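Local coordinates for protein ectoine hydroxylase (Sphingopyxis alaskensis, PDB 4MHR) that catalyses the iron- and 2-oxoglutarate-dependent hydroxylation of L-ectoine to 5-hydroxyectoine, a compatible solute that helps cells survive osmotic stress, at residues L83-V89 with I100-Q106; L113-L119 with A267-Y271; F125-D129 with M167-S171; V131-Q135 with F291-R295. All coordinates share one frame. Residue numbers count along the deposited sequence, not the author numbering.

Contact 1 of 4, residues L83-V89 with I100-Q106; sequences LDADTIV and IFEIHAQ
Two antiparallel strands meet here at their ends: 83-89 enters strand 88-90 after a 3-10 turn at 85-87, and 100-106 leaves strand 97-101 for a short helix. I100 pairs with I88 as a non-hydrogen-bonded pair, CA to CA 4.7 Å. Their side chains share a face of the sheet, with I100 CG1 4.0 Å from I88 CD1. I100 CD1 also reaches L83 CD1, at 3.9 Å. The CA of I100 makes a CA-H...O contact of 3.5 Å to T87 O. F101 N donates to the same T87 O at 3.0 Å, almost linearly. The F101 ring (chi1 m) meets V89 CG2 at its edge, CE2 to CG2 3.6 Å. E102 has positive phi (64/30), so the chain turns out of the strand, and it takes the N-cap position of helix 103-106. Its carboxylate forms a salt bridge with R294. At the end of the helix, Q106 (chi1 m, chi2 t) extends back to lie against L83 and D84, beside the T87 hydroxyl. D84 shapes the facing turn: its OD1 accepts from D86 N at 2.7 Å, an Asx turn, and its O accepts from T87 OG1 (chi1 p) at 2.7 Å. This is a beta hairpin at the edge of the large sheet of a cupin fold, with F101 close to the ectoine-binding Q135.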
loop_
_atom_site.group_PDB
_atom_site.type_symbol
_atom_site.label_atom_id
_atom_site.label_comp_id
_atom_site.label_asym_id
_atom_site.label_seq_id
_atom_site.Cartn_x
_atom_site.Cartn_y
_atom_site.Cartn_z
ATOM N N LEU A 83 20.073 0.087 10.852
ATOM C CA LEU A 83 19.087 0.938 10.167
ATOM C C LEU A 83 19.163 2.375 10.663
ATOM O O LEU A 83 19.608 2.625 11.775
ATOM C CB LEU A 83 17.665 0.385 10.400
ATOM C CG LEU A 83 17.566 -1.079 9.935
ATOM C CD1 LEU A 83 16.304 -1.739 10.443
ATOM C CD2 LEU A 83 17.645 -1.161 8.407
ATOM N N ASP A 84 18.698 3.314 9.855
ATOM C CA ASP A 84 18.470 4.668 10.306
ATOM C C ASP A 84 17.353 4.713 11.354
ATOM O O ASP A 84 16.208 4.322 11.079
ATOM C CB ASP A 84 18.155 5.518 9.090
ATOM C CG ASP A 84 17.961 6.945 9.415
ATOM O OD1 ASP A 84 17.490 7.291 10.543
ATOM O OD2 ASP A 84 18.314 7.745 8.532
ATOM N N ALA A 85 17.669 5.227 12.554
ATOM C CA ALA A 85 16.714 5.326 13.660
ATOM C C ALA A 85 15.481 6.125 13.335
ATOM O O ALA A 85 14.420 5.882 13.930
ATOM C CB ALA A 85 17.368 5.952 14.914
ATOM N N ASP A 86 15.610 7.094 12.430
ATOM C CA ASP A 86 14.493 7.951 12.110
ATOM C C ASP A 86 13.455 7.145 11.351
ATOM O O ASP A 86 12.342 7.606 11.235
ATOM C CB ASP A 86 14.885 9.129 11.215
ATOM C CG ASP A 86 15.880 10.051 11.875
ATOM O OD1 ASP A 86 15.950 10.072 13.125
ATOM O OD2 ASP A 86 16.590 10.748 11.138
ATOM N N THR A 87 13.830 5.989 10.805
ATOM C CA THR A 87 12.857 5.213 9.980
ATOM C C THR A 87 12.010 4.220 10.827
ATOM O O THR A 87 11.110 3.533 10.308
ATOM C CB THR A 87 13.532 4.488 8.835
ATOM O OG1 THR A 87 14.371 3.424 9.317
ATOM C CG2 THR A 87 14.351 5.467 7.904
ATOM N N ILE A 88 12.283 4.154 12.134
ATOM C CA ILE A 88 11.696 3.067 12.961
ATOM C C ILE A 88 10.528 3.619 13.692
ATOM O O ILE A 88 10.647 4.712 14.276
ATOM C CB ILE A 88 12.742 2.524 13.954
ATOM C CG1 ILE A 88 14.045 2.217 13.216
ATOM C CG2 ILE A 88 12.182 1.390 14.809
ATOM C CD1 ILE A 88 14.228 0.810 12.810
ATOM N N VAL A 89 9.377 2.936 13.618
ATOM C CA VAL A 89 8.211 3.282 14.405
ATOM C C VAL A 89 7.990 2.175 15.429
ATOM O O VAL A 89 7.929 0.949 15.095
ATOM C CB VAL A 89 6.945 3.477 13.544
ATOM C CG1 VAL A 89 5.708 3.795 14.419
ATOM C CG2 VAL A 89 7.195 4.579 12.524
ATOM N N ILE A 100 9.246 -0.369 10.023
ATOM C CA ILE A 100 10.468 0.170 9.437
ATOM C C ILE A 100 10.185 0.742 8.008
ATOM O O ILE A 100 9.798 -0.013 7.099
ATOM C CB ILE A 100 11.528 -0.904 9.332
ATOM C CG1 ILE A 100 11.804 -1.617 10.668
ATOM C CG2 ILE A 100 12.857 -0.321 8.819
ATOM C CD1 ILE A 100 12.629 -2.894 10.516
ATOM N N PHE A 101 10.285 2.057 7.869
ATOM C CA PHE A 101 10.094 2.777 6.579
ATOM C C PHE A 101 11.362 2.713 5.757
ATOM O O PHE A 101 12.434 2.420 6.298
ATOM C CB PHE A 101 9.712 4.237 6.829
ATOM C CG PHE A 101 8.279 4.429 7.246
ATOM C CD1 PHE A 101 7.284 4.598 6.298
ATOM C CD2 PHE A 101 7.911 4.412 8.593
ATOM C CE1 PHE A 101 5.974 4.787 6.666
ATOM C CE2 PHE A 101 6.583 4.574 8.967
ATOM C CZ PHE A 101 5.609 4.772 8.003
ATOM N N GLU A 102 11.246 2.910 4.457
ATOM C CA GLU A 102 12.401 2.923 3.550
ATOM C C GLU A 102 13.109 1.599 3.474
ATOM O O GLU A 102 14.343 1.512 3.215
ATOM C CB GLU A 102 13.381 4.052 3.936
ATOM C CG GLU A 102 12.851 5.436 3.675
ATOM C CD GLU A 102 12.870 5.692 2.159
ATOM O OE1 GLU A 102 13.981 5.715 1.586
ATOM O OE2 GLU A 102 11.789 5.782 1.523
ATOM N N ILE A 103 12.375 0.516 3.650
ATOM C CA ILE A 103 13.036 -0.776 3.541
ATOM C C ILE A 103 13.632 -1.077 2.184
ATOM O O ILE A 103 14.579 -1.864 2.072
ATOM C CB ILE A 103 12.172 -1.990 3.885
ATOM C CG1 ILE A 103 10.837 -1.972 3.131
ATOM C CG2 ILE A 103 11.966 -2.085 5.361
ATOM C CD1 ILE A 103 10.083 -3.278 3.319
ATOM N N HIS A 104 13.054 -0.497 1.156
ATOM C CA HIS A 104 13.553 -0.719 -0.166
ATOM C C HIS A 104 14.927 -0.042 -0.325
ATOM O O HIS A 104 15.675 -0.428 -1.192
ATOM C CB HIS A 104 12.556 -0.184 -1.213
ATOM C CG HIS A 104 12.511 1.310 -1.274
ATOM N ND1 HIS A 104 11.984 2.088 -0.273
ATOM C CD2 HIS A 104 12.987 2.175 -2.200
ATOM C CE1 HIS A 104 12.093 3.362 -0.593
ATOM N NE2 HIS A 104 12.687 3.437 -1.764
ATOM N N ALA A 105 15.219 0.974 0.499
ATOM C CA ALA A 105 16.502 1.685 0.425
ATOM C C ALA A 105 17.529 1.085 1.399
ATOM O O ALA A 105 18.680 1.108 1.091
ATOM C CB ALA A 105 16.328 3.166 0.680
ATOM N N GLN A 106 17.100 0.458 2.500
ATOM C CA GLN A 106 18.002 -0.001 3.551
ATOM C C GLN A 106 18.318 -1.471 3.506
ATOM O O GLN A 106 19.233 -1.903 4.164
ATOM C CB GLN A 106 17.360 0.293 4.892
ATOM C CG GLN A 106 17.055 1.766 5.119
ATOM C CD GLN A 106 16.574 2.047 6.521
ATOM O OE1 GLN A 106 15.358 1.978 6.855
ATOM N NE2 GLN A 106 17.503 2.389 7.371
#

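Contact 2 of 4, residues L113-L119 with A267-Y271; sequences LAADARL and AFLVY
Helix-on-sheet packing in the cupin core brings 113-119 against 267-271 of strand 264-273. The first segment ends helix 108-115, breaks at D116 and starts helix 117-127. The closest CA pair is A114 with L269, 6.8 Å. A267, L269 and Y271 point toward the helices; F268 and V270 lie on the other face of the strand, by helix 154-162. L269 (chi1 m, chi2 t) wedges between the helices. Its CD1 lies 4.0 Å from A114 CB, 4.0 Å from L119 CD1 and 4.3 Å from L113 CG. L113 (t, p) sends CD2 to A267 CB, 4.4 Å. L119 (m, t) points toward the strand. D116 (chi1 t) N-caps the second helix: OD2 accepts from R118 N at 3.0 Å and forms a salt bridge with R118 NE at 2.8 Å. Y271 (chi1 m, chi2 near -93°) carries its hydroxyl to A114, near the end of the first helix, and L119 of the second: Y271 OH lies 3.4 Å from L119 CB and donates to A114 O at 2.6 Å.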
loop_
_atom_site.group_PDB
_atom_site.type_symbol
_atom_site.label_atom_id
_atom_site.label_comp_id
_atom_site.label_asym_id
_atom_site.label_seq_id
_atom_site.Cartn_x
_atom_site.Cartn_y
_atom_site.Cartn_z
ATOM N N LEU A 113 13.209 -7.333 -3.944
ATOM C CA LEU A 113 11.753 -7.611 -3.996
ATOM C C LEU A 113 11.022 -6.487 -4.769
ATOM O O LEU A 113 10.293 -6.755 -5.716
ATOM C CB LEU A 113 11.186 -7.811 -2.603
ATOM C CG LEU A 113 9.674 -7.991 -2.486
ATOM C CD1 LEU A 113 9.256 -9.285 -3.129
ATOM C CD2 LEU A 113 9.290 -7.998 -1.039
ATOM N N ALA A 114 11.305 -5.233 -4.433
ATOM C CA ALA A 114 10.580 -4.148 -4.981
ATOM C C ALA A 114 10.768 -4.098 -6.467
ATOM O O ALA A 114 9.820 -3.741 -7.214
ATOM C CB ALA A 114 11.010 -2.841 -4.348
ATOM N N ALA A 115 11.979 -4.460 -6.920
ATOM C CA ALA A 115 12.353 -4.373 -8.354
ATOM C C ALA A 115 11.909 -5.580 -9.119
ATOM O O ALA A 115 12.032 -5.637 -10.345
ATOM C CB ALA A 115 13.906 -4.172 -8.531
ATOM N N ASP A 116 11.460 -6.611 -8.441
ATOM C CA ASP A 116 11.195 -7.832 -9.151
ATOM C C ASP A 116 10.047 -7.676 -10.181
ATOM O O ASP A 116 8.996 -7.068 -9.912
ATOM C CB ASP A 116 10.842 -8.911 -8.146
ATOM C CG ASP A 116 10.785 -10.272 -8.757
ATOM O OD1 ASP A 116 11.838 -10.941 -8.679
ATOM O OD2 ASP A 116 9.705 -10.709 -9.267
ATOM N N ALA A 117 10.264 -8.214 -11.352
ATOM C CA ALA A 117 9.331 -8.129 -12.460
ATOM C C ALA A 117 7.905 -8.611 -12.104
ATOM O O ALA A 117 6.924 -8.065 -12.592
ATOM C CB ALA A 117 9.858 -8.957 -13.613
ATOM N N ARG A 118 7.790 -9.602 -11.239
ATOM C CA ARG A 118 6.491 -10.111 -10.892
ATOM C C ARG A 118 5.690 -9.031 -10.156
ATOM O O ARG A 118 4.486 -9.135 -10.163
ATOM C CB ARG A 118 6.579 -11.361 -10.014
ATOM C CG ARG A 118 7.036 -12.607 -10.739
ATOM C CD ARG A 118 7.479 -13.694 -9.755
ATOM N NE ARG A 118 8.790 -13.376 -9.226
ATOM C CZ ARG A 118 9.548 -14.215 -8.519
ATOM N NH1 ARG A 118 9.126 -15.457 -8.228
ATOM N NH2 ARG A 118 10.728 -13.802 -8.126
ATOM N N LEU A 119 6.363 -8.051 -9.516
ATOM C CA LEU A 119 5.705 -6.920 -8.897
ATOM C C LEU A 119 5.749 -5.704 -9.814
ATOM O O LEU A 119 4.688 -5.137 -10.230
ATOM C CB LEU A 119 6.282 -6.635 -7.498
ATOM C CG LEU A 119 6.242 -7.818 -6.542
ATOM C CD1 LEU A 119 6.675 -7.388 -5.162
ATOM C CD2 LEU A 119 4.815 -8.459 -6.471
ATOM N N ALA A 267 5.449 -6.787 4.004
ATOM C CA ALA A 267 6.212 -5.755 3.346
ATOM C C ALA A 267 5.246 -4.964 2.438
ATOM O O ALA A 267 4.581 -5.539 1.569
ATOM C CB ALA A 267 7.321 -6.416 2.541
ATOM N N PHE A 268 5.185 -3.656 2.625
ATOM C CA PHE A 268 4.288 -2.765 1.941
ATOM C C PHE A 268 5.134 -1.919 0.983
ATOM O O PHE A 268 5.992 -1.163 1.442
ATOM C CB PHE A 268 3.608 -1.918 3.009
ATOM C CG PHE A 268 2.634 -0.905 2.518
ATOM C CD1 PHE A 268 1.368 -1.296 2.082
ATOM C CD2 PHE A 268 2.902 0.483 2.661
ATOM C CE1 PHE A 268 0.438 -0.337 1.691
ATOM C CE2 PHE A 268 1.953 1.435 2.286
ATOM C CZ PHE A 268 0.717 1.023 1.776
ATOM N N LEU A 269 4.868 -2.017 -0.317
ATOM C CA LEU A 269 5.586 -1.246 -1.349
ATOM C C LEU A 269 4.622 -0.321 -2.070
ATOM O O LEU A 269 3.617 -0.801 -2.567
ATOM C CB LEU A 269 6.223 -2.209 -2.327
ATOM C CG LEU A 269 7.186 -3.246 -1.743
ATOM C CD1 LEU A 269 7.606 -4.287 -2.757
ATOM C CD2 LEU A 269 8.437 -2.526 -1.237
ATOM N N VAL A 270 4.888 0.985 -2.088
ATOM C CA VAL A 270 4.091 1.914 -2.835
ATOM C C VAL A 270 4.803 2.308 -4.119
ATOM O O VAL A 270 5.866 2.952 -4.099
ATOM C CB VAL A 270 3.728 3.169 -2.015
ATOM C CG1 VAL A 270 2.830 4.112 -2.815
ATOM C CG2 VAL A 270 3.062 2.782 -0.687
ATOM N N TYR A 271 4.167 1.980 -5.245
ATOM C CA TYR A 271 4.674 2.330 -6.597
ATOM C C TYR A 271 3.932 3.560 -7.058
ATOM O O TYR A 271 2.695 3.631 -6.983
ATOM C CB TYR A 271 4.462 1.147 -7.553
ATOM C CG TYR A 271 5.220 -0.095 -7.253
ATOM C CD1 TYR A 271 6.483 -0.338 -7.841
ATOM C CD2 TYR A 271 4.733 -1.045 -6.373
ATOM C CE1 TYR A 271 7.190 -1.532 -7.575
ATOM C CE2 TYR A 271 5.458 -2.219 -6.079
ATOM C CZ TYR A 271 6.700 -2.423 -6.653
ATOM O OH TYR A 271 7.387 -3.568 -6.388
#

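Contact 3 of 4, residues F125-D129 with M167-S171; sequences FLLGD and MRALS
The guanidinium of R168 reaches across to the end of helix 117-127. R168 NH1 donates to L127 O at 3.0 Å, though the position of that oxygen is less certain. G128 O lies 3.1 Å from the same NH1. Both carbonyls sit at the edge of the guanidinium, near its plane. D129 OD2 lies over one face, 4.4 Å from R168 NH1. This brings opposite charges near each other without a salt bridge, and the D129 OD2 has its own hydrogen bond from S275. R168 gets there with chi1 t, chi2 between wells at 137° and chi3 p. The helix closes with a Schellman motif: G128 has positive phi (55/45), and its N bonds back to F125 O at 3.2 Å. The nearest CA atoms are those of L127 and R168, 5.9 Å apart. Beyond the polar end, leucines pack. L170 (chi1 p, chi2 p) points at the helix, and its CD2 touches L126 CD1 at 3.8 Å and L127 CG at 4.1 Å. L126 and L127 are both m, t. L127 CD2 also rests 3.8 Å from A169 N. A169 points away from the helix, and its methyl lies close to W158, a residue important for ectoine stabilization. The contact joins the C-terminal end of a helix to the start of strand 169-175, as helix 117-127 packs on the large sheet of this PhyH-family cupin fold.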
loop_
_atom_site.group_PDB
_atom_site.type_symbol
_atom_site.label_atom_id
_atom_site.label_comp_id
_atom_site.label_asym_id
_atom_site.label_seq_id
_atom_site.Cartn_x
_atom_site.Cartn_y
_atom_site.Cartn_z
ATOM N N PHE A 125 2.333 -1.726 -15.785
ATOM C CA PHE A 125 1.076 -1.898 -16.572
ATOM C C PHE A 125 -0.093 -1.055 -15.975
ATOM O O PHE A 125 -0.762 -0.235 -16.652
ATOM C CB PHE A 125 0.667 -3.378 -16.611
ATOM C CG PHE A 125 -0.662 -3.562 -17.257
ATOM C CD1 PHE A 125 -0.783 -3.389 -18.600
ATOM C CD2 PHE A 125 -1.809 -3.821 -16.500
ATOM C CE1 PHE A 125 -2.065 -3.444 -19.203
ATOM C CE2 PHE A 125 -3.036 -3.942 -17.087
ATOM C CZ PHE A 125 -3.157 -3.718 -18.435
ATOM N N LEU A 126 -0.388 -1.296 -14.719
ATOM C CA LEU A 126 -1.556 -0.683 -14.070
ATOM C C LEU A 126 -1.453 0.842 -14.026
ATOM O O LEU A 126 -2.497 1.547 -14.151
ATOM C CB LEU A 126 -1.783 -1.209 -12.648
ATOM C CG LEU A 126 -2.211 -2.662 -12.609
ATOM C CD1 LEU A 126 -2.290 -3.126 -11.160
ATOM C CD2 LEU A 126 -3.567 -2.861 -13.262
ATOM N N LEU A 127 -0.230 1.334 -13.890
ATOM C CA LEU A 127 0.037 2.780 -13.850
ATOM C C LEU A 127 0.402 3.441 -15.221
ATOM O O LEU A 127 0.438 4.682 -15.359
ATOM C CB LEU A 127 1.044 3.089 -12.771
ATOM C CG LEU A 127 0.715 2.599 -11.374
ATOM C CD1 LEU A 127 1.791 2.937 -10.345
ATOM C CD2 LEU A 127 -0.618 3.197 -10.982
ATOM N N GLY A 128 0.518 2.622 -16.240
ATOM C CA GLY A 128 0.781 3.035 -17.619
ATOM C C GLY A 128 2.015 3.874 -17.728
ATOM O O GLY A 128 1.956 4.889 -18.308
ATOM N N ASP A 129 3.104 3.500 -17.078
ATOM C CA ASP A 129 4.263 4.391 -16.984
ATOM C C ASP A 129 5.415 3.617 -16.368
ATOM O O ASP A 129 5.223 2.582 -15.792
ATOM C CB ASP A 129 3.932 5.606 -16.073
ATOM C CG ASP A 129 4.838 6.865 -16.334
ATOM O OD1 ASP A 129 5.735 6.747 -17.161
ATOM O OD2 ASP A 129 4.644 7.932 -15.689
ATOM N N MET A 167 -4.408 10.391 -8.971
ATOM C CA MET A 167 -4.553 8.991 -8.506
ATOM C C MET A 167 -3.891 8.086 -9.504
ATOM O O MET A 167 -4.548 7.610 -10.412
ATOM C CB MET A 167 -6.023 8.632 -8.329
ATOM C CG MET A 167 -6.682 9.497 -7.236
ATOM S SD MET A 167 -8.376 8.963 -7.152
ATOM C CE MET A 167 -8.997 10.137 -5.958
ATOM N N ARG A 168 -2.589 7.926 -9.368
ATOM C CA ARG A 168 -1.792 7.145 -10.302
ATOM C C ARG A 168 -0.644 6.452 -9.548
ATOM O O ARG A 168 0.534 6.401 -9.945
ATOM C CB ARG A 168 -1.357 7.967 -11.526
ATOM C CG ARG A 168 -0.522 7.106 -12.446
ATOM C CD ARG A 168 -0.503 6.933 -13.928
ATOM N NE ARG A 168 -0.208 8.022 -14.705
ATOM C CZ ARG A 168 0.087 8.121 -16.039
ATOM N NH1 ARG A 168 0.434 7.203 -16.923
ATOM N NH2 ARG A 168 0.076 9.349 -16.485
ATOM N N ALA A 169 -1.026 5.891 -8.396
ATOM C CA ALA A 169 -0.146 5.128 -7.533
ATOM C C ALA A 169 -0.865 3.923 -7.009
ATOM O O ALA A 169 -2.107 3.890 -6.921
ATOM C CB ALA A 169 0.381 5.973 -6.356
ATOM N N LEU A 170 -0.096 2.912 -6.640
ATOM C CA LEU A 170 -0.695 1.759 -6.003
ATOM C C LEU A 170 0.182 1.152 -4.942
ATOM O O LEU A 170 1.448 1.355 -4.931
ATOM C CB LEU A 170 -1.044 0.717 -7.007
ATOM C CG LEU A 170 0.038 0.116 -7.831
ATOM C CD1 LEU A 170 0.725 -1.013 -7.113
ATOM C CD2 LEU A 170 -0.633 -0.517 -9.022
ATOM N N SER A 171 -0.463 0.423 -4.037
ATOM C CA SER A 171 0.282 -0.277 -2.982
ATOM C C SER A 171 0.257 -1.762 -3.182
ATOM O O SER A 171 -0.754 -2.348 -3.670
ATOM C CB SER A 171 -0.323 0.037 -1.630
ATOM O OG SER A 171 -0.293 1.455 -1.481
#

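Contact 4 of 4, residues V131-Q135 with F291-R295; sequences VYIHQ and FLARR
Strand 131-133 turns a corner at H134 (phi/psi -74/-36), and the irregular segment 291-295 runs past that corner. CA atoms are 5.3 Å apart for H134 and R294, and 5.5 Å for Q135 and A293. Two direct hydrogen bonds join the segments. R294 N donates to H134 O at 3.1 Å. Q135, extended (chi1 t, chi2 t), donates from NE2 to L292 O at 2.6 Å. Waters satisfy much of the rest. Water 1 donates to R294 O at 2.7 Å and also bonds Y132 OH at 2.5 Å and H134 ND1 at 2.8 Å. Water 2 donates to R294 O at 3.0 Å. Water 3 donates to I133 O at 2.7 Å and accepts from R294 NE at 2.5 Å. Y132 OH has a further partner in N272, and R294 NH2 forms a salt bridge with E102. A293 CA covers one face of the H134 imidazole, with H134 CE1 3.7 Å from A293 CB; W158 meets the same ring edge-to-face. Q135 is known to bind L-ectoine, and in this apo form its NE2 is held by L292 O. The bond probably helps to orient the amide, which would make segment 291-295 part of the setting of a substrate-binding side chain.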
loop_
_atom_site.group_PDB
_atom_site.type_symbol
_atom_site.label_atom_id
_atom_site.label_comp_id
_atom_site.label_asym_id
_atom_site.label_seq_id
_atom_site.Cartn_x
_atom_site.Cartn_y
_atom_site.Cartn_z
ATOM N N VAL A 131 7.887 3.505 -13.160
ATOM C CA VAL A 131 7.470 3.714 -11.750
ATOM C C VAL A 131 8.660 3.873 -10.816
ATOM O O VAL A 131 9.774 3.490 -11.152
ATOM C CB VAL A 131 6.663 2.500 -11.235
ATOM C CG1 VAL A 131 5.363 2.396 -11.961
ATOM C CG2 VAL A 131 7.426 1.216 -11.434
ATOM N N TYR A 132 8.414 4.408 -9.640
ATOM C CA TYR A 132 9.440 4.457 -8.619
ATOM C C TYR A 132 8.736 4.213 -7.285
ATOM O O TYR A 132 7.472 4.170 -7.211
ATOM C CB TYR A 132 10.174 5.816 -8.679
ATOM C CG TYR A 132 9.328 6.949 -8.154
ATOM C CD1 TYR A 132 8.344 7.542 -8.941
ATOM C CD2 TYR A 132 9.466 7.387 -6.882
ATOM C CE1 TYR A 132 7.574 8.537 -8.450
ATOM C CE2 TYR A 132 8.656 8.415 -6.368
ATOM C CZ TYR A 132 7.734 8.973 -7.168
ATOM O OH TYR A 132 6.892 9.969 -6.730
ATOM N N ILE A 133 9.541 3.962 -6.256
ATOM C CA ILE A 133 9.051 3.681 -4.901
ATOM C C ILE A 133 8.760 4.959 -4.172
ATOM O O ILE A 133 9.668 5.677 -3.861
ATOM C CB ILE A 133 10.003 2.786 -4.080
ATOM C CG1 ILE A 133 10.248 1.468 -4.831
ATOM C CG2 ILE A 133 9.401 2.508 -2.695
ATOM C CD1 ILE A 133 8.983 0.676 -5.126
ATOM N N HIS A 134 7.476 5.276 -3.961
ATOM C CA HIS A 134 7.086 6.492 -3.220
ATOM C C HIS A 134 7.362 6.293 -1.703
ATOM O O HIS A 134 7.701 7.205 -0.991
ATOM C CB HIS A 134 5.602 6.807 -3.488
ATOM C CG HIS A 134 4.957 7.738 -2.503
ATOM N ND1 HIS A 134 5.107 9.113 -2.544
ATOM C CD2 HIS A 134 4.078 7.488 -1.500
ATOM C CE1 HIS A 134 4.358 9.668 -1.604
ATOM N NE2 HIS A 134 3.727 8.703 -0.954
ATOM N N GLN A 135 7.162 5.084 -1.221
ATOM C CA GLN A 135 7.275 4.784 0.201
ATOM C C GLN A 135 7.336 3.305 0.280
ATOM O O GLN A 135 6.690 2.626 -0.521
ATOM C CB GLN A 135 6.013 5.237 0.923
ATOM C CG GLN A 135 5.992 4.893 2.406
ATOM C CD GLN A 135 4.635 5.181 3.002
ATOM O OE1 GLN A 135 3.787 4.271 3.178
ATOM N NE2 GLN A 135 4.384 6.449 3.254
ATOM N N PHE A 291 11.224 10.185 5.096
ATOM C CA PHE A 291 11.027 8.727 4.957
ATOM C C PHE A 291 9.547 8.296 4.685
ATOM O O PHE A 291 9.264 7.110 4.357
ATOM C CB PHE A 291 11.622 7.997 6.213
ATOM C CG PHE A 291 11.039 8.450 7.547
ATOM C CD1 PHE A 291 11.588 9.550 8.242
ATOM C CD2 PHE A 291 9.950 7.787 8.117
ATOM C CE1 PHE A 291 11.042 9.978 9.459
ATOM C CE2 PHE A 291 9.412 8.197 9.346
ATOM C CZ PHE A 291 9.965 9.288 10.019
ATOM N N LEU A 292 8.609 9.247 4.824
ATOM C CA LEU A 292 7.180 8.967 4.566
ATOM C C LEU A 292 6.867 9.081 3.076
ATOM O O LEU A 292 5.907 8.485 2.621
ATOM C CB LEU A 292 6.259 9.890 5.392
ATOM C CG LEU A 292 6.521 9.726 6.909
ATOM C CD1 LEU A 292 5.631 10.635 7.758
ATOM C CD2 LEU A 292 6.403 8.275 7.365
ATOM N N ALA A 293 7.699 9.832 2.338
ATOM C CA ALA A 293 7.381 10.238 0.979
ATOM C C ALA A 293 8.621 10.731 0.252
ATOM O O ALA A 293 9.251 11.708 0.701
ATOM C CB ALA A 293 6.338 11.335 1.018
ATOM N N ARG A 294 8.974 10.067 -0.858
ATOM C CA ARG A 294 10.146 10.475 -1.650
ATOM C C ARG A 294 9.862 11.743 -2.483
ATOM O O ARG A 294 9.092 11.694 -3.469
ATOM C CB ARG A 294 10.637 9.343 -2.559
ATOM C CG ARG A 294 11.992 9.650 -3.206
ATOM C CD ARG A 294 13.139 9.492 -2.210
ATOM N NE ARG A 294 13.304 8.089 -1.812
ATOM C CZ ARG A 294 14.285 7.609 -1.054
ATOM N NH1 ARG A 294 15.233 8.400 -0.561
ATOM N NH2 ARG A 294 14.313 6.318 -0.795
ATOM N N ARG A 295 10.512 12.855 -2.105
ATOM C CA ARG A 295 10.230 14.187 -2.684
ATOM C C ARG A 295 11.138 14.541 -3.861
ATOM O O ARG A 295 11.969 13.732 -4.273
ATOM C CB ARG A 295 10.311 15.279 -1.609
ATOM C CG ARG A 295 11.693 15.482 -0.986
ATOM C CD ARG A 295 11.845 16.854 -0.312
ATOM N NE ARG A 295 13.035 16.965 0.546
ATOM C CZ ARG A 295 14.293 17.080 0.115
ATOM N NH1 ARG A 295 14.572 17.095 -1.188
ATOM N NH2 ARG A 295 15.290 17.175 0.995
HETATM O O HOH W 1 7.145 9.943 -4.264
HETATM O O HOH W 2 8.569 12.924 -6.121
HETATM O O HOH W 3 12.196 6.624 -3.543
#

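All four contacts reach the same large antiparallel sheet. The centres of contacts 2, 3 and 4 lie 13 to 14 Å apart. Strand 264-273, used by contact 2, lies between strand 169-175 of contact 3 and strand 131-141 of contact 4. Contacts 2 and 3 also share helix 117-127. The centre of contact 1, at the sheet's edge, is about 12 Å from that of contact 4, 16 Å from contact 2 and 24 Å from contact 3. It meets contact 4 through the E102-R294 salt bridge. Along the chain, contact 1 closes before the others open, the span of contact 2 encloses contact 3, and contact 4 crosses both. Distant parts of the chain are thus tied around one sheet, near the ectoine and iron sites.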